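Local coordinates for protein diguanylate cyclase (PDB 6EIB) that catalyses the synthesis of cyclic di-GMP from two GTP molecules through its GGEEF domain, the part present here, and is involved in biofilm formation, at residues 37-42 / 146-151; 96-101 / 119-124. All coordinates share one frame; numbering follows the deposited sequence.

Contact 1: 37-42 / 146-151; sequences DIDNFK and KAKRNG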
# COMPACT_ATOMS: atom_id res chain seq x y z
N ASP A 37 5.64 -0.01 1.94
CA ASP A 37 6.63 -0.85 2.57
C ASP A 37 6.91 -0.28 3.96
O ASP A 37 7.16 0.91 4.12
CB ASP A 37 7.91 -0.94 1.73
CG ASP A 37 8.83 -2.08 2.18
OD1 ASP A 37 8.45 -3.27 2.00
OD2 ASP A 37 9.95 -1.81 2.64
N ILE A 38 6.85 -1.14 4.95
CA ILE A 38 7.13 -0.75 6.32
C ILE A 38 8.63 -0.55 6.51
O ILE A 38 9.44 -1.42 6.11
CB ILE A 38 6.62 -1.80 7.28
CG1 ILE A 38 5.08 -1.94 7.12
CG2 ILE A 38 7.03 -1.44 8.73
CD1 ILE A 38 4.48 -3.12 7.89
N ASP A 39 9.01 0.59 7.09
CA ASP A 39 10.43 0.91 7.30
C ASP A 39 10.99 0.11 8.46
O ASP A 39 10.33 -0.01 9.49
CB ASP A 39 10.64 2.41 7.58
CG ASP A 39 10.34 3.30 6.37
OD1 ASP A 39 10.97 3.05 5.32
OD2 ASP A 39 9.45 4.22 6.47
N ASN A 40 12.19 -0.43 8.29
CA ASN A 40 12.87 -1.16 9.35
C ASN A 40 12.08 -2.28 10.01
O ASN A 40 12.19 -2.47 11.24
CB ASN A 40 13.34 -0.19 10.45
CG ASN A 40 14.25 0.87 9.92
OD1 ASN A 40 13.99 2.05 10.07
ND2 ASN A 40 15.33 0.45 9.28
N PHE A 41 11.32 -3.01 9.21
CA PHE A 41 10.47 -4.06 9.74
C PHE A 41 11.31 -5.20 10.26
O PHE A 41 10.95 -5.85 11.25
CB PHE A 41 9.48 -4.57 8.66
CG PHE A 41 8.39 -5.44 9.21
CD1 PHE A 41 7.43 -4.91 10.07
CD2 PHE A 41 8.33 -6.79 8.88
CE1 PHE A 41 6.41 -5.71 10.60
CE2 PHE A 41 7.31 -7.61 9.40
CZ PHE A 41 6.36 -7.07 10.26
N LYS A 42 12.44 -5.46 9.60
CA LYS A 42 13.36 -6.48 10.08
C LYS A 42 13.88 -6.11 11.47
O LYS A 42 13.91 -6.96 12.36
CB LYS A 42 14.53 -6.66 9.12
CG LYS A 42 14.09 -7.17 7.78
CD LYS A 42 15.29 -7.41 6.87
CE LYS A 42 14.81 -7.65 5.46
NZ LYS A 42 14.38 -6.33 4.89
N LYS A 146 11.45 5.55 -5.08
CA LYS A 146 11.83 6.96 -5.18
C LYS A 146 11.58 7.64 -3.81
O LYS A 146 12.43 8.40 -3.31
CB LYS A 146 11.01 7.61 -6.30
CG LYS A 146 11.35 9.03 -6.73
CD LYS A 146 10.32 9.51 -7.78
CE LYS A 146 10.06 8.46 -8.91
NZ LYS A 146 8.81 8.68 -9.76
N ALA A 147 10.44 7.34 -3.20
CA ALA A 147 10.13 7.86 -1.86
C ALA A 147 11.22 7.49 -0.85
O ALA A 147 11.71 8.32 -0.08
CB ALA A 147 8.76 7.34 -1.41
N LYS A 148 11.61 6.22 -0.86
CA LYS A 148 12.62 5.69 0.05
C LYS A 148 13.99 6.35 -0.09
O LYS A 148 14.80 6.31 0.85
CB LYS A 148 12.72 4.18 -0.17
CG LYS A 148 11.49 3.43 0.29
CD LYS A 148 11.57 1.95 -0.12
CE LYS A 148 12.60 1.19 0.69
NZ LYS A 148 12.04 0.95 2.04
N ARG A 149 14.29 6.97 -1.24
CA ARG A 149 15.58 7.62 -1.41
C ARG A 149 15.78 8.77 -0.42
O ARG A 149 16.93 9.18 -0.17
CB ARG A 149 15.75 8.19 -2.83
CG ARG A 149 15.83 7.20 -3.96
CD ARG A 149 16.76 6.06 -3.73
NE ARG A 149 18.13 6.39 -4.09
CZ ARG A 149 19.17 5.57 -3.97
NH1 ARG A 149 19.03 4.34 -3.49
NH2 ARG A 149 20.37 6.00 -4.30
N ASN A 150 14.68 9.33 0.08
CA ASN A 150 14.76 10.50 0.97
C ASN A 150 14.60 10.15 2.44
O ASN A 150 14.51 11.01 3.31
CB ASN A 150 13.73 11.54 0.53
CG ASN A 150 14.14 12.21 -0.76
OD1 ASN A 150 14.94 13.14 -0.77
ND2 ASN A 150 13.61 11.71 -1.86
N GLY A 151 14.56 8.85 2.70
CA GLY A 151 14.49 8.33 4.05
C GLY A 151 13.25 7.52 4.36
O GLY A 151 12.50 7.10 3.45
O HOH W 1 9.86 1.65 3.54
O HOH W 2 12.51 4.10 3.57
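Charge joins Lys148 to Asp37: the amino group NZ stands 3.5 Å from OD2 of Asp37, a salt bridge at the long end of the range. Asp39 offers a second negative group, set roughly at right angles to the first as seen from the amino group, its OD1 lying 4.0 Å from Lys148 NZ, too far for a salt bridge. A long flexible residue suits this place, because the nearest CA atoms of the segments, those of Asp39 and Lys148, are 9.0 Å apart. The lysine reaches across with a double bend in its chain (chi3 71°, chi4 75°), while Asp37 turns CG away from its own backbone N (chi1 -166°), which carries its carboxylate toward the lysine.

Water supplies the hydrogen bonds. One molecule accepts from Lys148 NZ at 2.7 Å and gives both its protons away: to Asp39 OD1 at 2.5 Å, a short bond, and to the main-chain Asp37 O at 2.9 Å. A second water also donates to Asp39 OD1, at 2.6 Å, and to Gly151 O at 3.0 Å, drawing in the type I turn from Lys148 to Gly151. Glycine fits that turn, since its positive phi would press a side chain against the preceding carbonyl.

Beyond the two segments, Asp39 OD2 accepts from the backbone N of Asn153, so both carboxylate oxygens are held and the group can hardly rotate. Asp37 lies close to Glu80, and Asp37, Ile38 and Glu80 probably bind magnesium, as in related cyclases.

The lysine is thus held to Asp37 by a long salt bridge and, through one water, to Asp39 OD1 and to the main-chain oxygen of Asp37. Its positive charge probably offsets part of the negative potential gathered beside the probable metal site.

Contact 2: 96-101 / 119-124; sequences HLAEQI and LCAGVS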
# COMPACT_ATOMS: atom_id res chain seq x y z
N HIS A 96 -3.63 11.09 -1.53
CA HIS A 96 -4.08 11.63 -0.27
C HIS A 96 -4.36 10.53 0.74
O HIS A 96 -3.96 10.63 1.90
CB HIS A 96 -5.33 12.48 -0.48
CG HIS A 96 -5.08 13.75 -1.22
ND1 HIS A 96 -3.90 14.45 -1.11
CD2 HIS A 96 -5.87 14.47 -2.05
CE1 HIS A 96 -3.97 15.54 -1.85
NE2 HIS A 96 -5.16 15.58 -2.43
N LEU A 97 -5.01 9.45 0.31
CA LEU A 97 -5.24 8.32 1.19
C LEU A 97 -3.92 7.73 1.67
O LEU A 97 -3.75 7.38 2.85
CB LEU A 97 -6.06 7.26 0.49
CG LEU A 97 -7.47 7.73 0.15
CD1 LEU A 97 -8.15 6.67 -0.70
CD2 LEU A 97 -8.29 8.08 1.43
N ALA A 98 -2.98 7.63 0.74
CA ALA A 98 -1.71 7.04 1.11
C ALA A 98 -1.03 7.87 2.19
O ALA A 98 -0.47 7.30 3.14
CB ALA A 98 -0.82 6.90 -0.10
N GLU A 99 -1.08 9.20 2.05
CA GLU A 99 -0.46 10.08 3.03
C GLU A 99 -1.10 9.96 4.41
O GLU A 99 -0.39 10.05 5.44
CB GLU A 99 -0.54 11.55 2.58
CG GLU A 99 0.47 11.99 1.52
CD GLU A 99 1.92 12.05 2.04
OE1 GLU A 99 2.20 11.77 3.22
OE2 GLU A 99 2.80 12.44 1.25
N GLN A 100 -2.43 9.82 4.44
CA GLN A 100 -3.15 9.64 5.70
C GLN A 100 -2.73 8.32 6.37
O GLN A 100 -2.56 8.26 7.59
CB GLN A 100 -4.66 9.66 5.47
CG GLN A 100 -5.22 11.02 5.08
CD GLN A 100 -6.73 11.01 4.95
OE1 GLN A 100 -7.32 10.01 4.54
NE2 GLN A 100 -7.37 12.12 5.31
N ILE A 101 -2.61 7.25 5.58
CA ILE A 101 -2.15 6.00 6.13
C ILE A 101 -0.72 6.15 6.70
O ILE A 101 -0.44 5.66 7.80
CB ILE A 101 -2.16 4.88 5.06
CG1 ILE A 101 -3.59 4.56 4.64
CG2 ILE A 101 -1.43 3.58 5.53
CD1 ILE A 101 -3.65 3.91 3.28
N LEU A 119 6.35 4.03 7.46
CA LEU A 119 6.23 3.32 6.20
C LEU A 119 6.50 4.29 5.07
O LEU A 119 6.52 5.50 5.31
CB LEU A 119 4.82 2.68 6.08
CG LEU A 119 3.56 3.55 6.06
CD1 LEU A 119 3.28 4.13 4.66
CD2 LEU A 119 2.36 2.73 6.54
N CYS A 120 6.76 3.79 3.86
CA CYS A 120 6.82 4.66 2.69
C CYS A 120 5.77 4.15 1.74
O CYS A 120 5.37 3.00 1.85
CB CYS A 120 8.19 4.62 2.00
SG CYS A 120 9.48 5.45 2.98
N ALA A 121 5.36 4.98 0.79
CA ALA A 121 4.32 4.56 -0.14
C ALA A 121 4.62 5.14 -1.50
O ALA A 121 5.16 6.26 -1.61
CB ALA A 121 2.90 5.02 0.35
N GLY A 122 4.30 4.37 -2.54
CA GLY A 122 4.39 4.91 -3.88
C GLY A 122 3.00 4.75 -4.49
O GLY A 122 2.32 3.75 -4.21
N VAL A 123 2.60 5.69 -5.32
CA VAL A 123 1.24 5.70 -5.90
C VAL A 123 1.20 5.85 -7.42
O VAL A 123 1.90 6.69 -7.99
CB VAL A 123 0.41 6.84 -5.32
CG1 VAL A 123 -1.04 6.73 -5.77
CG2 VAL A 123 0.53 6.87 -3.79
N SER A 124 0.37 5.07 -8.09
CA SER A 124 0.18 5.33 -9.49
C SER A 124 -1.23 4.92 -9.83
O SER A 124 -2.02 4.56 -8.94
CB SER A 124 1.19 4.57 -10.37
OG SER A 124 1.20 5.08 -11.71
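Ala98 and Ile101 meet Ala121, Val123 and Leu119 without any ring or planar side-chain group between them; the surface they pack on is one face of the sheet. Helix 91-107 covers the face of strand 119-125 that carries Leu119, Ala121 and Val123. Cys120 points to the other face, where Lys148 touches it, and strands 31-38 and 154-157 flank the two edges.

At the middle of the contact two small residues allow close approach: Ala98 CB rests 4.2 Å from Ala121 CB, and their CA atoms come within 6.6 Å. The same methyl leans against one branch of Val123, CG2, at 3.9 Å. A beta-branched valine suits the extended strand while giving the helix a broad apolar surface.

Toward the start of the strand the gap is filled by larger groups. Leu119 holds CG in the crowded position between its backbone N and carbonyl carbon (chi1 62°), and its CD2 meets Ile101 CG2 at 4.0 Å, the two side chains crossing at about a right angle. Phe64 and Leu60 of helix 50-67 close in on Ile101 and Leu119 respectively.

The segment axes run 8.8 Å apart and nearly antiparallel, at 175°. This fits a beta-alpha-beta crossover, in which helix 91-107 links the parallel strands 81-87 and 119-125 across the intervening strand 31-38, as in the nucleotide cyclase fold of GGDEF domains.

In the fold
Strands 31-38 and 119-125 are neighbours in the sheet, and through them the two contacts touch: the backbone of Asp37 in contact 1 pairs with that of Cys120 in contact 2. Their centres lie about 12 Å apart. Contact 2 belongs to the apolar core, about 7 Å from the centre of the chain, and packs a helix on the sheet through hydrocarbon groups alone. Contact 1 lies farther out, about 13 Å from that centre, where strand 31-38 leads toward helix 41-48 beside the probable metal site; its burial is accompanied by charges and ordered water. Along the chain, contact 2 is nested inside the loop that contact 1 closes.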